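StAR-related lipid transfer protein 5 (Homo sapiens, PDB 2R55) probably binds cholesterol or other sterols and may take part in moving such lipids within the cell. Local coordinates at residues 25-30 with 135-140; 190-195 with 213-218. All blocks are in the same frame, centred on the assembly; numbering follows the deposited sequence.

Contact 1. Residues 25-30 with 135-140; sequences AQMSEA and VDLVLV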
# COMPACT_ATOMS: atom_id res chain seq x y z
N ALA A 25 -13.05 -14.61 1.68
CA ALA A 25 -13.77 -13.35 1.81
C ALA A 25 -13.67 -12.83 3.24
O ALA A 25 -13.59 -11.63 3.47
CB ALA A 25 -15.23 -13.53 1.41
N GLN A 26 -13.64 -13.76 4.18
CA GLN A 26 -13.71 -13.41 5.59
C GLN A 26 -12.45 -12.73 6.09
O GLN A 26 -12.52 -11.63 6.62
CB GLN A 26 -13.98 -14.66 6.41
CG GLN A 26 -15.01 -14.49 7.48
CD GLN A 26 -15.18 -15.75 8.28
OE1 GLN A 26 -15.75 -16.73 7.81
NE2 GLN A 26 -14.65 -15.74 9.50
N MET A 27 -11.28 -13.37 5.94
CA MET A 27 -10.06 -12.79 6.47
C MET A 27 -9.67 -11.51 5.75
O MET A 27 -9.01 -10.64 6.31
CB MET A 27 -8.90 -13.80 6.56
CG MET A 27 -8.39 -14.39 5.26
SD MET A 27 -6.80 -15.29 5.49
CE MET A 27 -5.61 -13.93 5.45
N SER A 28 -10.11 -11.37 4.51
CA SER A 28 -9.93 -10.14 3.77
C SER A 28 -10.87 -9.05 4.26
O SER A 28 -10.51 -7.88 4.26
CB SER A 28 -10.18 -10.38 2.30
OG SER A 28 -11.40 -11.05 2.13
N GLU A 29 -12.08 -9.43 4.66
CA GLU A 29 -13.02 -8.50 5.27
C GLU A 29 -12.50 -7.93 6.59
O GLU A 29 -12.60 -6.73 6.83
CB GLU A 29 -14.40 -9.13 5.47
CG GLU A 29 -15.55 -8.13 5.35
CD GLU A 29 -15.73 -7.59 3.92
OE1 GLU A 29 -15.14 -8.15 2.97
OE2 GLU A 29 -16.48 -6.60 3.75
N ALA A 30 -11.94 -8.80 7.43
CA ALA A 30 -11.19 -8.37 8.61
C ALA A 30 -10.14 -7.31 8.29
O ALA A 30 -9.92 -6.39 9.07
CB ALA A 30 -10.53 -9.58 9.30
N VAL A 135 3.48 -11.43 -1.00
CA VAL A 135 2.33 -12.20 -1.49
C VAL A 135 1.08 -11.81 -0.68
O VAL A 135 0.89 -12.27 0.45
CB VAL A 135 2.61 -13.73 -1.43
CG1 VAL A 135 1.41 -14.53 -1.93
CG2 VAL A 135 3.87 -14.10 -2.25
N ASP A 136 0.23 -10.95 -1.26
CA ASP A 136 -0.91 -10.39 -0.52
C ASP A 136 -2.29 -10.91 -0.92
O ASP A 136 -2.56 -11.17 -2.10
CB ASP A 136 -0.97 -8.85 -0.64
CG ASP A 136 0.34 -8.17 -0.24
OD1 ASP A 136 0.91 -8.51 0.83
OD2 ASP A 136 0.77 -7.27 -1.00
N LEU A 137 -3.16 -11.05 0.07
CA LEU A 137 -4.59 -11.11 -0.16
C LEU A 137 -5.08 -9.67 -0.23
O LEU A 137 -5.04 -8.96 0.78
CB LEU A 137 -5.29 -11.87 0.95
CG LEU A 137 -6.76 -12.21 0.73
CD1 LEU A 137 -6.96 -13.05 -0.52
CD2 LEU A 137 -7.26 -12.95 1.95
N VAL A 138 -5.49 -9.25 -1.42
CA VAL A 138 -5.94 -7.86 -1.64
C VAL A 138 -7.40 -7.80 -2.08
O VAL A 138 -7.79 -8.41 -3.08
CB VAL A 138 -5.01 -7.06 -2.62
CG1 VAL A 138 -4.64 -7.87 -3.85
CG2 VAL A 138 -5.67 -5.74 -3.02
N LEU A 139 -8.18 -7.07 -1.29
CA LEU A 139 -9.60 -6.90 -1.49
C LEU A 139 -9.85 -5.43 -1.79
O LEU A 139 -9.36 -4.55 -1.07
CB LEU A 139 -10.37 -7.33 -0.23
CG LEU A 139 -11.90 -7.19 0.03
CD1 LEU A 139 -12.29 -5.86 0.63
CD2 LEU A 139 -12.81 -7.54 -1.17
N VAL A 140 -10.60 -5.20 -2.87
CA VAL A 140 -11.13 -3.89 -3.19
C VAL A 140 -12.52 -3.80 -2.59
O VAL A 140 -13.35 -4.69 -2.79
CB VAL A 140 -11.21 -3.67 -4.71
CG1 VAL A 140 -11.93 -2.37 -5.03
CG2 VAL A 140 -9.81 -3.68 -5.34
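Met27, Ser28 and Glu29 of the N-terminal helix 21-40 meet Leu137 and Leu139 of strand 132-142, a helix-on-sheet packing of the START fold in which a serine and a methionine of the helix lie against two leucines of the strand. The helix axis runs steeply across the strand, at 77° to it, and approaches to 8.5 Å. So close an approach is understandable where the residue facing the strand is a serine: Ser28 CB lies against both leucines, 3.9 Å from Leu137 CD2 and 4.0 Å from Leu139 CB. With CG anti to the backbone N (chi1 -170°), Leu137 extends toward the helix, and its CD2 branch touches Met27 as well as Ser28. Met27 reaches the same methyl with two carbons; its CG is 3.8 Å from Leu137 CD2, and the bend at chi3 (-82°) turns CE back towards that branch. The polar group of Ser28 is spent on its own helix: Ser28 OG lies 2.6 Å from Ala25 O, with Ala24 O a second possible acceptor. Beside Leu139 passes the carboxylate of Glu29, with Glu29 OE1 4.3 Å from Leu139 CD1, while OE2 forms a salt bridge to Lys141 further along the strand, so an ion pair borders the apolar patch. Strand 132-142 runs between strands 114-120 and 148-154, and the helix spans all three: Ser28 also touches Leu114, and Met27 touches Thr153.

Contact 2. Residues 190-195 with 213-218; sequences LVTFFH and RSMTRF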
# COMPACT_ATOMS: atom_id res chain seq x y z
N LEU A 190 -6.27 11.20 -0.91
CA LEU A 190 -5.63 9.90 -0.84
C LEU A 190 -4.92 9.67 0.50
O LEU A 190 -3.92 10.35 0.82
CB LEU A 190 -4.62 9.73 -1.98
CG LEU A 190 -3.79 8.44 -2.04
CD1 LEU A 190 -4.67 7.21 -2.29
CD2 LEU A 190 -2.70 8.51 -3.08
N VAL A 191 -5.44 8.71 1.27
CA VAL A 191 -4.84 8.30 2.54
C VAL A 191 -4.36 6.85 2.39
O VAL A 191 -5.14 5.96 2.01
CB VAL A 191 -5.83 8.42 3.71
CG1 VAL A 191 -5.10 8.25 5.06
CG2 VAL A 191 -6.54 9.75 3.66
N THR A 192 -3.07 6.64 2.64
CA THR A 192 -2.46 5.35 2.39
C THR A 192 -1.74 4.87 3.64
O THR A 192 -1.15 5.67 4.38
CB THR A 192 -1.41 5.39 1.28
OG1 THR A 192 -0.29 6.17 1.71
CG2 THR A 192 -1.95 5.97 -0.02
N PHE A 193 -1.78 3.55 3.85
CA PHE A 193 -1.08 2.93 4.95
C PHE A 193 -0.08 1.92 4.45
O PHE A 193 -0.44 1.01 3.71
CB PHE A 193 -2.08 2.28 5.91
CG PHE A 193 -3.04 3.24 6.50
CD1 PHE A 193 -2.69 3.99 7.60
CD2 PHE A 193 -4.28 3.44 5.91
CE1 PHE A 193 -3.56 4.90 8.13
CE2 PHE A 193 -5.16 4.36 6.44
CZ PHE A 193 -4.81 5.09 7.55
N PHE A 194 1.17 2.10 4.87
CA PHE A 194 2.23 1.13 4.64
C PHE A 194 2.43 0.38 5.94
O PHE A 194 2.59 1.00 7.00
CB PHE A 194 3.52 1.86 4.26
CG PHE A 194 3.53 2.32 2.84
CD1 PHE A 194 2.42 2.15 2.02
CD2 PHE A 194 4.64 2.97 2.33
CE1 PHE A 194 2.44 2.58 0.70
CE2 PHE A 194 4.66 3.41 1.01
CZ PHE A 194 3.56 3.21 0.20
N HIS A 195 2.39 -0.94 5.88
CA HIS A 195 2.38 -1.75 7.09
C HIS A 195 3.28 -2.92 6.83
O HIS A 195 2.86 -4.08 6.90
CB HIS A 195 0.98 -2.26 7.34
CG HIS A 195 0.67 -2.52 8.78
ND1 HIS A 195 -0.61 -2.67 9.25
CD2 HIS A 195 1.48 -2.66 9.86
CE1 HIS A 195 -0.58 -2.89 10.55
NE2 HIS A 195 0.68 -2.88 10.94
N ARG A 213 10.39 8.32 4.06
CA ARG A 213 10.86 8.79 2.76
C ARG A 213 10.18 8.05 1.63
O ARG A 213 9.94 8.61 0.56
CB ARG A 213 12.37 8.59 2.65
CG ARG A 213 13.20 9.45 3.60
CD ARG A 213 14.46 10.03 2.90
NE ARG A 213 15.42 8.99 2.51
CZ ARG A 213 16.48 9.18 1.72
NH1 ARG A 213 16.75 10.39 1.21
NH2 ARG A 213 17.28 8.16 1.44
N SER A 214 9.88 6.78 1.87
CA SER A 214 9.24 5.93 0.87
C SER A 214 7.84 6.46 0.58
O SER A 214 7.42 6.51 -0.58
CB SER A 214 9.20 4.48 1.38
OG SER A 214 8.88 3.56 0.34
N MET A 215 7.14 6.89 1.63
CA MET A 215 5.79 7.46 1.51
C MET A 215 5.73 8.81 0.78
O MET A 215 4.87 9.02 -0.07
CB MET A 215 5.13 7.56 2.88
CG MET A 215 3.65 7.97 2.87
SD MET A 215 2.52 6.60 2.57
CE MET A 215 2.57 5.74 4.13
N THR A 216 6.63 9.73 1.13
CA THR A 216 6.68 11.06 0.47
C THR A 216 7.04 10.98 -1.02
O THR A 216 6.56 11.78 -1.83
CB THR A 216 7.68 12.00 1.15
OG1 THR A 216 9.01 11.46 1.03
CG2 THR A 216 7.32 12.20 2.62
N ARG A 217 7.88 10.00 -1.36
CA ARG A 217 8.24 9.68 -2.74
C ARG A 217 7.10 9.01 -3.49
O ARG A 217 6.93 9.21 -4.70
CB ARG A 217 9.48 8.76 -2.75
CG ARG A 217 10.79 9.48 -2.95
CD ARG A 217 11.91 8.89 -2.08
NE ARG A 217 13.24 9.18 -2.65
CZ ARG A 217 13.81 10.39 -2.65
NH1 ARG A 217 13.20 11.44 -2.10
NH2 ARG A 217 15.00 10.54 -3.22
N PHE A 218 6.35 8.18 -2.77
CA PHE A 218 5.19 7.49 -3.33
C PHE A 218 4.18 8.52 -3.86
O PHE A 218 3.72 8.43 -5.01
CB PHE A 218 4.59 6.57 -2.26
CG PHE A 218 3.25 5.98 -2.62
CD1 PHE A 218 3.16 4.79 -3.33
CD2 PHE A 218 2.07 6.58 -2.18
CE1 PHE A 218 1.90 4.23 -3.62
CE2 PHE A 218 0.82 6.04 -2.50
CZ PHE A 218 0.74 4.86 -3.21
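The C-terminal helix of the START fold, 204-227, lies here against strand 188-197, with Met215 and Phe218 gathered round Phe194. The methionine covers one face of the Phe194 ring in a Met-aromatic contact: its SD stands 4.1 Å from the centroid of that ring and 8° off the ring normal, while Met215 CE, over the same face but displaced toward the rim, approaches Phe194 CG to 3.8 Å as a CH-pi partner. Bends at chi2 and chi3 fold the methionine so that sulfur and methyl both reach the ring. Phe218 meets Phe194 in another way, as a T-shaped pair with centroids 5.4 Å apart and planes at 77°. Here Phe194 supplies the edge and Phe218 the face, with Phe194 CZ 3.9 Å from Phe218 CD1. This is the helix-grip arrangement, in which a curved sheet wraps about the long last helix; in relatives the two bound the lipid-binding tunnel. Every second residue of the strand faces the helix, and because the two run roughly counter (145°), Phe194, Thr192 and Leu190 are met in that order as the helix proceeds. Thr192 CG2 packs 3.7 Å from Phe218 CE2, and Leu190 CD2 is 4.3 Å from the same ring carbon. Were Phe194 an alanine, the ring under Met215 and the edge facing Phe218 would be gone, and both side chains would probably be freer to shift. Beside these apolar contacts, Tyr219 OH of the same helix hydrogen-bonds to Leu190 O. Met215 also rests on Tyr69 of the adjacent strand 67-75 and Val56 of strand 54-60 beyond it.

Contacts 1 and 2 fasten the two terminal helices of the START fold to one and the same curved sheet, but through different strands, 132-142 and 188-197; their centres are about 20 Å apart, and they do not touch. Both are buried, but the centre of contact 2 lies about 7 Å from the chain centre and that of contact 1 about 13 Å; contact 2 buries more surface, and only contact 1 includes an exposed residue, Met27. The chemistry differs too: contact 2 combines a T-shaped ring pair with a Met-aromatic contact, whereas in contact 1 two leucines pack against a serine and a methionine, and the helix crosses its strand more steeply.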